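Local coordinates for protein triacylglycerol lipase (Yarrowia lipolytica, PDB 3O0D) that probably hydrolyses triacylglycerols, as a secreted and N-glycosylated yeast lipase with the alpha/beta-hydrolase fold, at residues A25-C30 / F41-Q46; Y21-N26 / Y292-G297; A111-S116 / G172-V177. All coordinates share one frame; numbering follows the deposited sequence.

Contact 1 (A25-C30 / F41-Q46); sequences ANIGYC and FNCGLQ
Contact 1 is a buried, largely apolar junction between the C-terminal part of helix 12-27, with the residues up to Cys-30, and the irregular loop that leads toward strand 53-60. No hydrogen bond crosses between 25-30 and 41-46; the join is made by packing, mostly between side chains, with Ile-27 CD1 also resting on the Gln-46 backbone. Ile-27 is the hub. Its CG2 branch lies anti to the backbone N and touches two partners, Phe-41 CZ at 3.9 Å and Cys-43 SG, while its CG1 rests on Gln-46 CB at 3.7 Å. With Phe-41 CG anti to the backbone N (chi1 -162°), the phenyl ring and the isoleucine reach toward each other tip to tip, CG2 set obliquely to the ring. Farther along, Cys-30 SG lies 3.9 Å from Cys-43 SG, yet the two sulfurs are not bonded to each other. Cys-30 pairs with Cys-299 and Cys-43 with Cys-47, so two separate disulfides pack sulfur against sulfur. Cys-43 SG sits in the crowded position between backbone N and carbonyl carbon (chi1 77°), which turns it toward the helix end. At the other edge Gln-46 bends at chi2 (-57°) and crosses Asn-26 at about a right angle; the closest approach is Gln-46 CG to Asn-26 OD1, 3.5 Å, so the methylene chain rather than the amide bears on the asparagine. Both amides spend their polarity elsewhere: Asn-26 ND2 donates to Ile-301 O, Gln-46 NE2 to Ile-301 OXT, and Gln-46 OE1 accepts from Arg-23 NH1. The segments thus meet by apolar and sulfur packing, each disulfide ties its own segment to another part of the chain, and the buried amides bind the C-terminus.

Contact 2 (Y21-N26 / Y292-G297); sequences YARLAN and YFVTEG
Glu-296 brings its carboxylate up against helix 12-27, between Ala-22 and Asn-26. Bent at chi2 (-69°), the side chain sets both oxygens against the backbone of that turn. OE2 comes to 2.7 Å from Ala-22 O, a separation of two oxygens that may reflect a protonated acid. OE1 lies 3.0 Å from Asn-26 N, but the angle is poor and that N-H is used within the helix, toward Ala-22 O. Beside it, Asn-26 extends ND2 to Thr-295 O at 2.8 Å, a weak bond bent to 122°; the better partner of ND2 is Ile-301 O. Val-294 crosses both of its helix neighbours at about a right angle: CG2 faces Asn-26 ND2, and CG1 lies 3.7 Å from Arg-23 NH1, touching the guanidinium obliquely. Arg-23 starts away from the loop, and its extended chain brings the tip back; its stronger partner is Gln-46. Ala-22 CB fits against the turn at Phe-293, 3.2 Å from Tyr-292 O and 3.9 Å from Phe-293 CD1. Phe-293 has positive phi (71°), and Val-294 N donates weakly to Tyr-292 O, the form of a classic gamma turn. The Phe-293 ring also stacks edge-to-face on Tyr-15. Tyr-292 turns its ring away from the helix, so that its OH bonds Asp-230 OD2. Ala-22 and Ala-25 meanwhile touch Leu-187 of strand 183-187. Here a helix lying on the central sheet meets the C-terminal loop next to the probable Ser-His-Asp triad of an alpha/beta-hydrolase, reached through Tyr-292 and the likely acid Asp-230.

Contact 3 (A111-S116 / G172-V177); sequences AANISS and GINLKV. With NAG (2-acetamido-2-deoxy-beta-D-glucopyranose), chain H; NAG (2-acetamido-2-deoxy-beta-D-glucopyranose), chain I.
A sugar is built into this contact: Asn-113 carries an N-linked N-acetylglucosamine (chain H), with ND2 bound covalently to C1 at 1.5 Å, beside the last turns of helix 163-177. The asparagine occupies the third position of a type II turn running from Ala-111 to Ile-114. Its positive phi (67°) suits that turn, which is closed by Ile-114 N donating to Ala-111 O over 3.3 Å. The Asn-113 side chain heads for the helix and comes close to the side chain of Asn-174, which also lies near the acetamido group. The acetamido carbonyl turns O7 toward the helix, 3.6 Å from Leu-175 CD2, while the same sugar hydrogen-bonds Asp-145 OD1 and His-180 NE2. The sugar is thus held by hydrogen bonds besides its covalent link. The apolar half of the contact belongs to Ile-114. Bent at chi2 (-60°), it lays CD1 against the helix backbone, 3.7 Å from Asn-174 CA, and more loosely against Val-177 CG2 at 4.3 Å; its chain crosses Asn-174 obliquely. A second N-acetylglucosamine (chain I) lies by Ala-112, its O6 3.6 Å from Ala-112 CB, and bonds Asn-138 ND2 and Leu-110 O. Helix 127-150 borders the turn: Tyr-133 OH bonds Ala-112 O, and Tyr-137 touches Asn-113. Helix 163-177 itself rests on strand 155-161 through Leu-175 and on helix 195-206 through Ile-173, so the glycosylated turn lies between helix 127-150 and helix 163-177, the latter seated on strand 155-161.

Contacts 1 and 2 are neighbours, centred 9 Å apart, and work the same helix, 12-27. They share Ala-25 and Asn-26, and the probable hydrogen bond from Arg-23 to Gln-46 bridges them. Contact 1 is buried though farther from the chain's centre (about 17 Å), and rests on aliphatic, aromatic and sulfur packing; contact 2 lies deeper, its centre about 11 Å from that of the chain, and sets a buried acid against helix backbone and a helix amide against loop backbone. Contact 3 stands apart, about 26 Å between centres from contact 2 and across the chain's centre from it. Though its protein side is mostly buried, it borders the surface, and carbohydrate supplies part of its chemistry.

Contact 1 (A25-C30 / F41-Q46)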
ATOM      1  N   ALA A  25      -3.085   5.733   6.514  1.00  9.20           N
ATOM      2  CA  ALA A  25      -3.845   4.471   6.120  1.00  9.02           C
ATOM      3  C   ALA A  25      -4.890   4.128   7.102  1.00 10.71           C
ATOM      4  O   ALA A  25      -6.014   3.696   6.696  1.00 10.37           O
ATOM      5  CB  ALA A  25      -2.874   3.334   6.009  1.00  9.46           C
ATOM      6  N   ASN A  26      -4.611   4.251   8.395  1.00  8.23           N
ATOM      7  CA  ASN A  26      -5.621   3.977   9.482  1.00 10.31           C
ATOM      8  C   ASN A  26      -6.814   4.824   9.356  1.00 12.02           C
ATOM      9  O   ASN A  26      -7.945   4.333   9.476  1.00 12.59           O
ATOM     10  CB  ASN A  26      -4.864   4.085  10.846  1.00  9.55           C
ATOM     11  CG  ASN A  26      -5.753   4.324  12.022  1.00 18.14           C
ATOM     12  OD1 ASN A  26      -6.661   5.140  11.991  1.00 18.06           O
ATOM     13  ND2 ASN A  26      -5.406   3.671  13.144  1.00 23.01           N
ATOM     14  N   ILE A  27      -6.618   6.111   8.964  1.00  8.99           N
ATOM     15  CA  ILE A  27      -7.734   7.021   8.799  1.00  8.59           C
ATOM     16  C   ILE A  27      -8.708   6.553   7.648  1.00  8.45           C
ATOM     17  O   ILE A  27      -9.904   6.950   7.642  1.00 11.43           O
ATOM     18  CB  ILE A  27      -7.168   8.490   8.638  1.00  9.00           C
ATOM     19  CG1 ILE A  27      -6.569   8.842  10.005  1.00  8.46           C
ATOM     20  CG2 ILE A  27      -8.337   9.537   8.309  1.00  9.66           C
ATOM     21  CD1 ILE A  27      -5.572  10.077   9.824  1.00 10.87           C
ATOM     22  N   GLY A  28      -8.238   5.719   6.780  1.00 10.87           N
ATOM     23  CA  GLY A  28      -9.055   5.204   5.660  1.00 13.43           C
ATOM     24  C   GLY A  28     -10.181   4.376   6.264  1.00 11.73           C
ATOM     25  O   GLY A  28     -11.259   4.296   5.635  1.00 10.95           O
ATOM     26  N   TYR A  29     -10.007   3.844   7.469  1.00 10.60           N
ATOM     27  CA  TYR A  29     -11.068   3.084   8.116  1.00 11.20           C
ATOM     28  C   TYR A  29     -12.123   3.966   8.798  1.00 11.80           C
ATOM     29  O   TYR A  29     -13.082   3.479   9.281  1.00 15.66           O
ATOM     30  CB  TYR A  29     -10.483   2.007   9.051  1.00  9.01           C
ATOM     31  CG  TYR A  29      -9.687   0.962   8.314  1.00 10.81           C
ATOM     32  CD1 TYR A  29     -10.301  -0.135   7.816  1.00 10.45           C
ATOM     33  CD2 TYR A  29      -8.342   1.056   8.127  1.00 10.16           C
ATOM     34  CE1 TYR A  29      -9.636  -1.079   7.150  1.00 12.42           C
ATOM     35  CE2 TYR A  29      -7.662   0.113   7.476  1.00  8.80           C
ATOM     36  CZ  TYR A  29      -8.328  -0.993   6.945  1.00 11.28           C
ATOM     37  OH  TYR A  29      -7.698  -1.996   6.265  1.00 11.89           O
ATOM     38  N   CYS A  30     -11.916   5.281   8.781  1.00 11.80           N
ATOM     39  CA  CYS A  30     -12.914   6.266   9.208  1.00 11.89           C
ATOM     40  C   CYS A  30     -13.919   6.622   8.068  1.00 12.45           C
ATOM     41  O   CYS A  30     -14.757   7.521   8.311  1.00 15.61           O
ATOM     42  CB  CYS A  30     -12.283   7.571   9.806  1.00 12.27           C
ATOM     43  SG  CYS A  30     -11.295   7.133  11.311  1.00 18.76           S
ATOM     44  N   PHE A  41     -10.453  18.034   8.902  1.00 13.99           N
ATOM     45  CA  PHE A  41      -9.845  16.713   8.939  1.00 14.14           C
ATOM     46  C   PHE A  41      -9.868  16.204  10.363  1.00 15.05           C
ATOM     47  O   PHE A  41      -8.832  16.111  11.020  1.00 17.08           O
ATOM     48  CB  PHE A  41      -8.408  16.767   8.420  1.00 13.54           C
ATOM     49  CG  PHE A  41      -7.853  15.425   8.031  1.00 10.97           C
ATOM     50  CD1 PHE A  41      -8.452  14.677   7.032  1.00  9.43           C
ATOM     51  CD2 PHE A  41      -6.733  14.914   8.663  1.00  9.31           C
ATOM     52  CE1 PHE A  41      -7.944  13.444   6.672  1.00 10.72           C
ATOM     53  CE2 PHE A  41      -6.220  13.682   8.308  1.00  8.21           C
ATOM     54  CZ  PHE A  41      -6.827  12.945   7.311  1.00 13.35           C
ATOM     55  N   ASN A  42     -11.064  15.889  10.846  1.00 16.43           N
ATOM     56  CA  ASN A  42     -11.225  15.530  12.253  1.00 17.63           C
ATOM     57  C   ASN A  42     -11.816  14.121  12.394  1.00 17.15           C
ATOM     58  O   ASN A  42     -12.836  13.826  11.753  1.00 17.27           O
ATOM     59  CB  ASN A  42     -12.217  16.535  12.888  1.00 18.98           C
ATOM     60  CG  ASN A  42     -11.716  17.962  12.820  1.00 26.12           C
ATOM     61  OD1 ASN A  42     -10.531  18.191  12.913  1.00 29.70           O
ATOM     62  ND2 ASN A  42     -12.612  18.905  12.603  1.00 30.26           N
ATOM     63  N   CYS A  43     -11.165  13.243  13.146  1.00 15.92           N
ATOM     64  CA  CYS A  43     -11.609  11.855  13.230  1.00 18.40           C
ATOM     65  C   CYS A  43     -10.978  11.181  14.433  1.00 18.69           C
ATOM     66  O   CYS A  43     -10.672   9.989  14.417  1.00 22.49           O
ATOM     67  CB  CYS A  43     -11.248  11.096  11.952  1.00 18.58           C
ATOM     68  SG  CYS A  43      -9.510  10.609  11.838  1.00 20.25           S
ATOM     69  N   GLY A  44     -10.788  11.973  15.479  1.00 18.78           N
ATOM     70  CA  GLY A  44     -10.157  11.516  16.715  1.00 18.18           C
ATOM     71  C   GLY A  44      -8.623  11.538  16.644  1.00 18.85           C
ATOM     72  O   GLY A  44      -8.008  12.377  15.929  1.00 18.62           O
ATOM     73  N   LEU A  45      -8.013  10.612  17.350  1.00 18.09           N
ATOM     74  CA  LEU A  45      -6.593  10.689  17.654  1.00 19.93           C
ATOM     75  C   LEU A  45      -5.721  10.752  16.422  1.00 18.72           C
ATOM     76  O   LEU A  45      -4.743  11.539  16.372  1.00 18.56           O
ATOM     77  CB  LEU A  45      -6.164   9.460  18.431  1.00 22.21           C
ATOM     78  CG  LEU A  45      -4.781   9.542  19.013  1.00 28.52           C
ATOM     79  CD1 LEU A  45      -4.485  10.979  19.544  1.00 35.31           C
ATOM     80  CD2 LEU A  45      -4.787   8.442  20.160  1.00 33.63           C
ATOM     81  N   GLN A  46      -6.017   9.918  15.426  1.00 15.52           N
ATOM     82  CA  GLN A  46      -5.077   9.853  14.321  1.00 13.73           C
ATOM     83  C   GLN A  46      -5.133  11.087  13.415  1.00 13.40           C
ATOM     84  O   GLN A  46      -4.101  11.592  13.097  1.00 11.30           O
ATOM     85  CB  GLN A  46      -5.283   8.612  13.491  1.00 13.49           C
ATOM     86  CG  GLN A  46      -5.069   7.239  14.224  1.00 13.43           C
ATOM     87  CD  GLN A  46      -3.707   7.052  14.851  1.00 19.83           C
ATOM     88  OE1 GLN A  46      -2.743   7.627  14.401  1.00 15.95           O
ATOM     89  NE2 GLN A  46      -3.620   6.215  15.907  1.00 20.92           N
TER

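Contact 2 (Y21-N26 / Y292-G297)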
ATOM      1  N   TYR A  21       2.638   7.373   7.431  1.00  6.83           N
ATOM      2  CA  TYR A  21       1.792   6.728   6.364  1.00  8.73           C
ATOM      3  C   TYR A  21       0.943   5.647   7.080  1.00 10.24           C
ATOM      4  O   TYR A  21      -0.283   5.443   6.752  1.00 10.64           O
ATOM      5  CB  TYR A  21       2.568   6.249   5.105  1.00  8.69           C
ATOM      6  CG  TYR A  21       3.021   7.505   4.407  1.00 10.87           C
ATOM      7  CD1 TYR A  21       2.121   8.243   3.615  1.00 11.86           C
ATOM      8  CD2 TYR A  21       4.282   8.012   4.652  1.00 10.41           C
ATOM      9  CE1 TYR A  21       2.459   9.421   3.077  1.00 12.80           C
ATOM     10  CE2 TYR A  21       4.627   9.251   4.085  1.00 13.80           C
ATOM     11  CZ  TYR A  21       3.700   9.924   3.326  1.00 12.34           C
ATOM     12  OH  TYR A  21       4.033  11.132   2.775  1.00 16.12           O
ATOM     13  N   ALA A  22       1.471   5.022   8.111  1.00  8.44           N
ATOM     14  CA  ALA A  22       0.579   4.115   8.799  1.00  9.87           C
ATOM     15  C   ALA A  22      -0.638   4.809   9.373  1.00  9.74           C
ATOM     16  O   ALA A  22      -1.741   4.261   9.394  1.00  9.13           O
ATOM     17  CB  ALA A  22       1.356   3.333   9.967  1.00  7.85           C
ATOM     18  N   ARG A  23      -0.447   5.997   9.923  1.00  7.34           N
ATOM     19  CA  ARG A  23      -1.557   6.729  10.436  1.00  6.07           C
ATOM     20  C   ARG A  23      -2.552   7.156   9.333  1.00  8.45           C
ATOM     21  O   ARG A  23      -3.690   7.055   9.517  1.00  8.70           O
ATOM     22  CB  ARG A  23      -1.156   7.990  11.193  1.00  6.71           C
ATOM     23  CG  ARG A  23      -0.256   7.817  12.393  1.00  7.72           C
ATOM     24  CD  ARG A  23      -0.205   9.133  13.150  1.00 13.08           C
ATOM     25  NE  ARG A  23       0.837   9.211  14.137  1.00 14.08           N
ATOM     26  CZ  ARG A  23       0.774   8.695  15.340  1.00 15.40           C
ATOM     27  NH1 ARG A  23      -0.283   8.059  15.762  1.00 16.62           N
ATOM     28  NH2 ARG A  23       1.794   8.855  16.129  1.00 20.74           N
ATOM     29  N   LEU A  24      -2.061   7.650   8.224  1.00  8.41           N
ATOM     30  CA  LEU A  24      -2.942   8.076   7.147  1.00  9.59           C
ATOM     31  C   LEU A  24      -3.766   6.855   6.668  1.00  8.36           C
ATOM     32  O   LEU A  24      -4.976   7.023   6.344  1.00 11.38           O
ATOM     33  CB  LEU A  24      -2.169   8.649   5.961  1.00  9.56           C
ATOM     34  CG  LEU A  24      -1.690  10.060   6.369  1.00  9.54           C
ATOM     35  CD1 LEU A  24      -0.570  10.466   5.313  1.00 12.58           C
ATOM     36  CD2 LEU A  24      -2.766  11.227   6.503  1.00 10.47           C
ATOM     37  N   ALA A  25      -3.085   5.733   6.514  1.00  9.20           N
ATOM     38  CA  ALA A  25      -3.845   4.471   6.120  1.00  9.02           C
ATOM     39  C   ALA A  25      -4.890   4.128   7.102  1.00 10.71           C
ATOM     40  O   ALA A  25      -6.014   3.696   6.696  1.00 10.37           O
ATOM     41  CB  ALA A  25      -2.874   3.334   6.009  1.00  9.46           C
ATOM     42  N   ASN A  26      -4.611   4.251   8.395  1.00  8.23           N
ATOM     43  CA  ASN A  26      -5.621   3.977   9.482  1.00 10.31           C
ATOM     44  C   ASN A  26      -6.814   4.824   9.356  1.00 12.02           C
ATOM     45  O   ASN A  26      -7.945   4.333   9.476  1.00 12.59           O
ATOM     46  CB  ASN A  26      -4.864   4.085  10.846  1.00  9.55           C
ATOM     47  CG  ASN A  26      -5.753   4.324  12.022  1.00 18.14           C
ATOM     48  OD1 ASN A  26      -6.661   5.140  11.991  1.00 18.06           O
ATOM     49  ND2 ASN A  26      -5.406   3.671  13.144  1.00 23.01           N
ATOM     50  N   TYR A 292       0.730  -2.312  12.665  1.00  9.39           N
ATOM     51  CA  TYR A 292       1.599  -1.554  11.788  1.00  9.89           C
ATOM     52  C   TYR A 292       1.864  -0.147  12.377  1.00  8.98           C
ATOM     53  O   TYR A 292       1.337   0.771  11.921  1.00  9.17           O
ATOM     54  CB  TYR A 292       0.992  -1.446  10.372  1.00  8.93           C
ATOM     55  CG  TYR A 292       1.209  -2.697   9.547  1.00 11.74           C
ATOM     56  CD1 TYR A 292       0.298  -3.740   9.563  1.00  9.99           C
ATOM     57  CD2 TYR A 292       2.318  -2.853   8.803  1.00 10.75           C
ATOM     58  CE1 TYR A 292       0.503  -4.870   8.864  1.00  7.90           C
ATOM     59  CE2 TYR A 292       2.540  -3.973   8.093  1.00  8.97           C
ATOM     60  CZ  TYR A 292       1.651  -5.024   8.123  1.00  6.99           C
ATOM     61  OH  TYR A 292       1.964  -6.154   7.411  1.00 11.35           O
ATOM     62  N   PHE A 293       2.732  -0.083  13.382  1.00  9.28           N
ATOM     63  CA  PHE A 293       3.020   1.149  14.154  1.00  7.96           C
ATOM     64  C   PHE A 293       1.846   1.547  15.057  1.00  9.65           C
ATOM     65  O   PHE A 293       1.982   1.642  16.248  1.00 11.07           O
ATOM     66  CB  PHE A 293       3.457   2.343  13.272  1.00  8.86           C
ATOM     67  CG  PHE A 293       4.742   2.119  12.523  1.00  7.57           C
ATOM     68  CD1 PHE A 293       4.722   1.722  11.232  1.00  9.29           C
ATOM     69  CD2 PHE A 293       5.954   2.373  13.081  1.00  9.05           C
ATOM     70  CE1 PHE A 293       5.803   1.477  10.570  1.00  9.29           C
ATOM     71  CE2 PHE A 293       7.067   2.129  12.363  1.00 10.83           C
ATOM     72  CZ  PHE A 293       6.966   1.687  11.092  1.00 10.05           C
ATOM     73  N   VAL A 294       0.703   1.758  14.417  1.00 10.16           N
ATOM     74  CA  VAL A 294      -0.570   1.927  15.076  1.00 10.28           C
ATOM     75  C   VAL A 294      -1.493   0.745  14.690  1.00  9.47           C
ATOM     76  O   VAL A 294      -1.176   0.054  13.807  1.00  9.01           O
ATOM     77  CB  VAL A 294      -1.270   3.221  14.680  1.00  9.84           C
ATOM     78  CG1 VAL A 294      -0.432   4.395  14.984  1.00 13.83           C
ATOM     79  CG2 VAL A 294      -1.531   3.218  13.239  1.00 12.07           C
ATOM     80  N   THR A 295      -2.588   0.563  15.419  1.00 11.57           N
ATOM     81  CA  THR A 295      -3.543  -0.506  15.060  1.00 11.21           C
ATOM     82  C   THR A 295      -4.320  -0.116  13.814  1.00 13.72           C
ATOM     83  O   THR A 295      -4.912   0.950  13.804  1.00 17.60           O
ATOM     84  CB  THR A 295      -4.514  -0.753  16.238  1.00 13.23           C
ATOM     85  OG1 THR A 295      -3.703  -1.240  17.331  1.00 15.98           O
ATOM     86  CG2 THR A 295      -5.455  -1.876  15.791  1.00 13.33           C
ATOM     87  N   GLU A 296      -4.301  -0.948  12.785  1.00 11.35           N
ATOM     88  CA  GLU A 296      -4.991  -0.608  11.533  1.00 11.02           C
ATOM     89  C   GLU A 296      -6.344  -1.322  11.582  1.00 15.12           C
ATOM     90  O   GLU A 296      -6.466  -2.248  12.364  1.00 13.71           O
ATOM     91  CB  GLU A 296      -4.225  -1.153  10.349  1.00 10.24           C
ATOM     92  CG  GLU A 296      -2.801  -0.608  10.125  1.00 11.17           C
ATOM     93  CD  GLU A 296      -2.876   0.924   9.664  1.00 15.77           C
ATOM     94  OE1 GLU A 296      -3.923   1.395   9.214  1.00 13.33           O
ATOM     95  OE2 GLU A 296      -1.832   1.609   9.715  1.00 10.64           O
ATOM     96  N   GLY A 297      -7.340  -0.759  10.888  1.00 12.70           N
ATOM     97  CA  GLY A 297      -8.593  -1.505  10.654  1.00 13.35           C
ATOM     98  C   GLY A 297      -9.743  -1.047  11.464  1.00 13.59           C
ATOM     99  O   GLY A 297     -10.900  -1.486  11.183  1.00 15.29           O
TER

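Contact 3 (A111-S116 / G172-V177)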
ATOM      1  N   ALA A 111      -6.396  -2.226 -17.396  1.00 26.10           N
ATOM      2  CA  ALA A 111      -6.924  -1.388 -16.300  1.00 24.43           C
ATOM      3  C   ALA A 111      -7.111   0.051 -16.756  1.00 24.51           C
ATOM      4  O   ALA A 111      -6.462   0.486 -17.727  1.00 24.89           O
ATOM      5  CB  ALA A 111      -5.942  -1.418 -15.148  1.00 23.94           C
ATOM      6  N   ALA A 112      -7.951   0.797 -16.052  1.00 22.77           N
ATOM      7  CA  ALA A 112      -8.261   2.192 -16.413  1.00 23.46           C
ATOM      8  C   ALA A 112      -6.977   3.059 -16.507  1.00 25.82           C
ATOM      9  O   ALA A 112      -6.050   2.960 -15.658  1.00 23.49           O
ATOM     10  CB  ALA A 112      -9.197   2.820 -15.424  1.00 23.95           C
ATOM     11  N   ASN A 113      -6.953   3.927 -17.541  1.00 25.68           N
ATOM     12  CA  ASN A 113      -5.828   4.856 -17.726  1.00 25.96           C
ATOM     13  C   ASN A 113      -4.480   4.272 -18.080  1.00 26.13           C
ATOM     14  O   ASN A 113      -3.481   5.012 -18.184  1.00 25.52           O
ATOM     15  CB  ASN A 113      -5.691   5.819 -16.480  1.00 24.68           C
ATOM     16  CG  ASN A 113      -5.523   7.253 -16.904  1.00 27.92           C
ATOM     17  OD1 ASN A 113      -6.015   7.635 -17.994  1.00 25.28           O
ATOM     18  ND2 ASN A 113      -4.811   8.072 -16.082  1.00 23.23           N
ATOM     19  N   ILE A 114      -4.397   2.961 -18.260  1.00 25.75           N
ATOM     20  CA  ILE A 114      -3.176   2.354 -18.692  1.00 25.82           C
ATOM     21  C   ILE A 114      -3.189   2.083 -20.196  1.00 30.72           C
ATOM     22  O   ILE A 114      -3.921   1.223 -20.663  1.00 30.50           O
ATOM     23  CB  ILE A 114      -2.911   1.039 -17.980  1.00 27.27           C
ATOM     24  CG1 ILE A 114      -3.110   1.197 -16.461  1.00 23.56           C
ATOM     25  CG2 ILE A 114      -1.581   0.503 -18.338  1.00 24.56           C
ATOM     26  CD1 ILE A 114      -2.192   2.254 -15.765  1.00 29.44           C
ATOM     27  N   SER A 115      -2.342   2.777 -20.925  1.00 32.73           N
ATOM     28  CA  SER A 115      -2.304   2.608 -22.396  1.00 35.75           C
ATOM     29  C   SER A 115      -1.708   1.252 -22.788  1.00 37.73           C
ATOM     30  O   SER A 115      -0.872   0.687 -22.078  1.00 37.44           O
ATOM     31  CB  SER A 115      -1.512   3.766 -23.024  1.00 35.70           C
ATOM     32  OG  SER A 115      -0.120   3.517 -22.929  1.00 36.35           O
ATOM     33  N   SER A 116      -2.136   0.726 -23.939  1.00 40.00           N
ATOM     34  CA  SER A 116      -1.551  -0.486 -24.495  1.00 41.51           C
ATOM     35  C   SER A 116       0.003  -0.516 -24.503  1.00 42.13           C
ATOM     36  O   SER A 116       0.575  -1.599 -24.471  1.00 43.89           O
ATOM     37  CB  SER A 116      -2.108  -0.756 -25.935  1.00 41.70           C
ATOM     38  N   GLY A 172      -0.390   3.869  -7.773  1.00 12.34           N
ATOM     39  CA  GLY A 172       0.911   4.554  -7.953  1.00 15.07           C
ATOM     40  C   GLY A 172       1.597   4.266  -9.289  1.00 15.71           C
ATOM     41  O   GLY A 172       2.183   5.150  -9.968  1.00 15.45           O
ATOM     42  N   ILE A 173       1.437   3.045  -9.752  1.00 14.23           N
ATOM     43  CA  ILE A 173       1.975   2.635 -11.043  1.00 15.90           C
ATOM     44  C   ILE A 173       1.230   3.409 -12.134  1.00 16.18           C
ATOM     45  O   ILE A 173       1.918   3.944 -13.056  1.00 17.36           O
ATOM     46  CB  ILE A 173       1.912   1.132 -11.259  1.00 17.55           C
ATOM     47  CG1 ILE A 173       2.943   0.433 -10.339  1.00 18.01           C
ATOM     48  CG2 ILE A 173       2.355   0.775 -12.743  1.00 15.90           C
ATOM     49  CD1 ILE A 173       2.601  -1.035 -10.171  1.00 16.74           C
ATOM     50  N   ASN A 174      -0.091   3.510 -12.040  1.00 15.77           N
ATOM     51  CA  ASN A 174      -0.951   4.336 -12.973  1.00 15.92           C
ATOM     52  C   ASN A 174      -0.369   5.781 -13.042  1.00 18.70           C
ATOM     53  O   ASN A 174      -0.025   6.267 -14.102  1.00 18.37           O
ATOM     54  CB  ASN A 174      -2.409   4.357 -12.502  1.00 17.02           C
ATOM     55  CG  ASN A 174      -3.101   5.596 -12.819  1.00 18.62           C
ATOM     56  OD1 ASN A 174      -3.610   6.404 -11.940  1.00 20.32           O
ATOM     57  ND2 ASN A 174      -3.156   5.849 -14.133  1.00 13.73           N
ATOM     58  N   LEU A 175      -0.198   6.414 -11.877  1.00 16.03           N
ATOM     59  CA  LEU A 175       0.251   7.825 -11.836  1.00 16.62           C
ATOM     60  C   LEU A 175       1.671   7.946 -12.437  1.00 17.43           C
ATOM     61  O   LEU A 175       1.964   8.915 -13.158  1.00 18.76           O
ATOM     62  CB  LEU A 175       0.267   8.309 -10.381  1.00 16.00           C
ATOM     63  CG  LEU A 175      -1.125   8.598  -9.863  1.00 10.83           C
ATOM     64  CD1 LEU A 175      -1.063   8.890  -8.273  1.00 15.59           C
ATOM     65  CD2 LEU A 175      -1.860   9.770 -10.548  1.00 15.61           C
ATOM     66  N   LYS A 176       2.543   7.003 -12.126  1.00 17.68           N
ATOM     67  CA  LYS A 176       3.914   7.012 -12.546  1.00 19.55           C
ATOM     68  C   LYS A 176       4.075   6.793 -14.084  1.00 21.88           C
ATOM     69  O   LYS A 176       4.735   7.565 -14.754  1.00 22.50           O
ATOM     70  CB  LYS A 176       4.659   5.945 -11.767  1.00 21.59           C
ATOM     71  CG  LYS A 176       6.019   5.604 -12.294  1.00 24.61           C
ATOM     72  CD  LYS A 176       7.042   6.560 -11.842  1.00 30.75           C
ATOM     73  CE  LYS A 176       8.018   5.855 -10.908  1.00 31.57           C
ATOM     74  NZ  LYS A 176       9.121   6.780 -10.563  1.00 28.99           N
ATOM     75  N   VAL A 177       3.401   5.823 -14.652  1.00 18.81           N
ATOM     76  CA  VAL A 177       3.442   5.720 -16.099  1.00 19.25           C
ATOM     77  C   VAL A 177       2.702   6.869 -16.810  1.00 20.52           C
ATOM     78  O   VAL A 177       2.943   7.101 -17.963  1.00 23.97           O
ATOM     79  CB  VAL A 177       2.941   4.340 -16.672  1.00 19.23           C
ATOM     80  CG1 VAL A 177       3.695   3.218 -16.146  1.00 19.57           C
ATOM     81  CG2 VAL A 177       1.555   4.196 -16.525  1.00 19.25           C
TER
HETATM   82  C1  NAG H 302      -4.686   9.459 -16.497  1.00 21.83           C
HETATM   83  C2  NAG H 302      -4.214  10.282 -15.277  1.00 21.69           C
HETATM   84  C3  NAG H 302      -3.898  11.695 -15.751  1.00 21.35           C
HETATM   85  C4  NAG H 302      -2.891  11.673 -16.905  1.00 24.28           C
HETATM   86  C5  NAG H 302      -3.524  10.855 -18.005  1.00 26.07           C
HETATM   87  C6  NAG H 302      -2.794  10.826 -19.361  1.00 25.71           C
HETATM   88  C7  NAG H 302      -5.187   9.654 -13.107  1.00 26.30           C
HETATM   89  C8  NAG H 302      -6.266   9.891 -12.091  1.00 22.95           C
HETATM   90  N2  NAG H 302      -5.227  10.390 -14.224  1.00 24.59           N
HETATM   91  O3  NAG H 302      -3.389  12.437 -14.627  1.00 25.53           O
HETATM   92  O4  NAG H 302      -2.735  13.004 -17.408  1.00 25.60           O
HETATM   93  O5  NAG H 302      -3.696   9.520 -17.484  1.00 24.70           O
HETATM   94  O6  NAG H 302      -1.451  10.614 -19.109  1.00 29.51           O
HETATM   95  O7  NAG H 302      -4.329   8.806 -12.935  1.00 24.29           O
HETATM   96  C1  NAG I 303     -11.444  -0.355 -15.809  1.00 26.31           C
HETATM   97  C2  NAG I 303     -11.887  -1.521 -16.687  1.00 29.33           C
HETATM   98  C3  NAG I 303     -12.050  -0.985 -18.105  1.00 32.08           C
HETATM   99  C4  NAG I 303     -12.897   0.283 -18.214  1.00 31.92           C
HETATM  100  C5  NAG I 303     -12.405   1.342 -17.229  1.00 34.54           C
HETATM  101  C6  NAG I 303     -13.337   2.524 -17.001  1.00 36.19           C
HETATM  102  C7  NAG I 303     -11.156  -3.728 -15.994  1.00 29.86           C
HETATM  103  C8  NAG I 303     -10.168  -4.826 -16.056  1.00 32.81           C
HETATM  104  N2  NAG I 303     -10.934  -2.603 -16.703  1.00 32.51           N
HETATM  105  O3  NAG I 303     -12.558  -2.010 -18.979  1.00 33.41           O
HETATM  106  O4  NAG I 303     -12.689   0.749 -19.541  1.00 36.39           O
HETATM  107  O5  NAG I 303     -12.289   0.764 -15.928  1.00 31.15           O
HETATM  108  O6  NAG I 303     -12.520   3.577 -16.538  1.00 34.41           O
HETATM  109  O7  NAG I 303     -12.149  -3.863 -15.304  1.00 34.10           O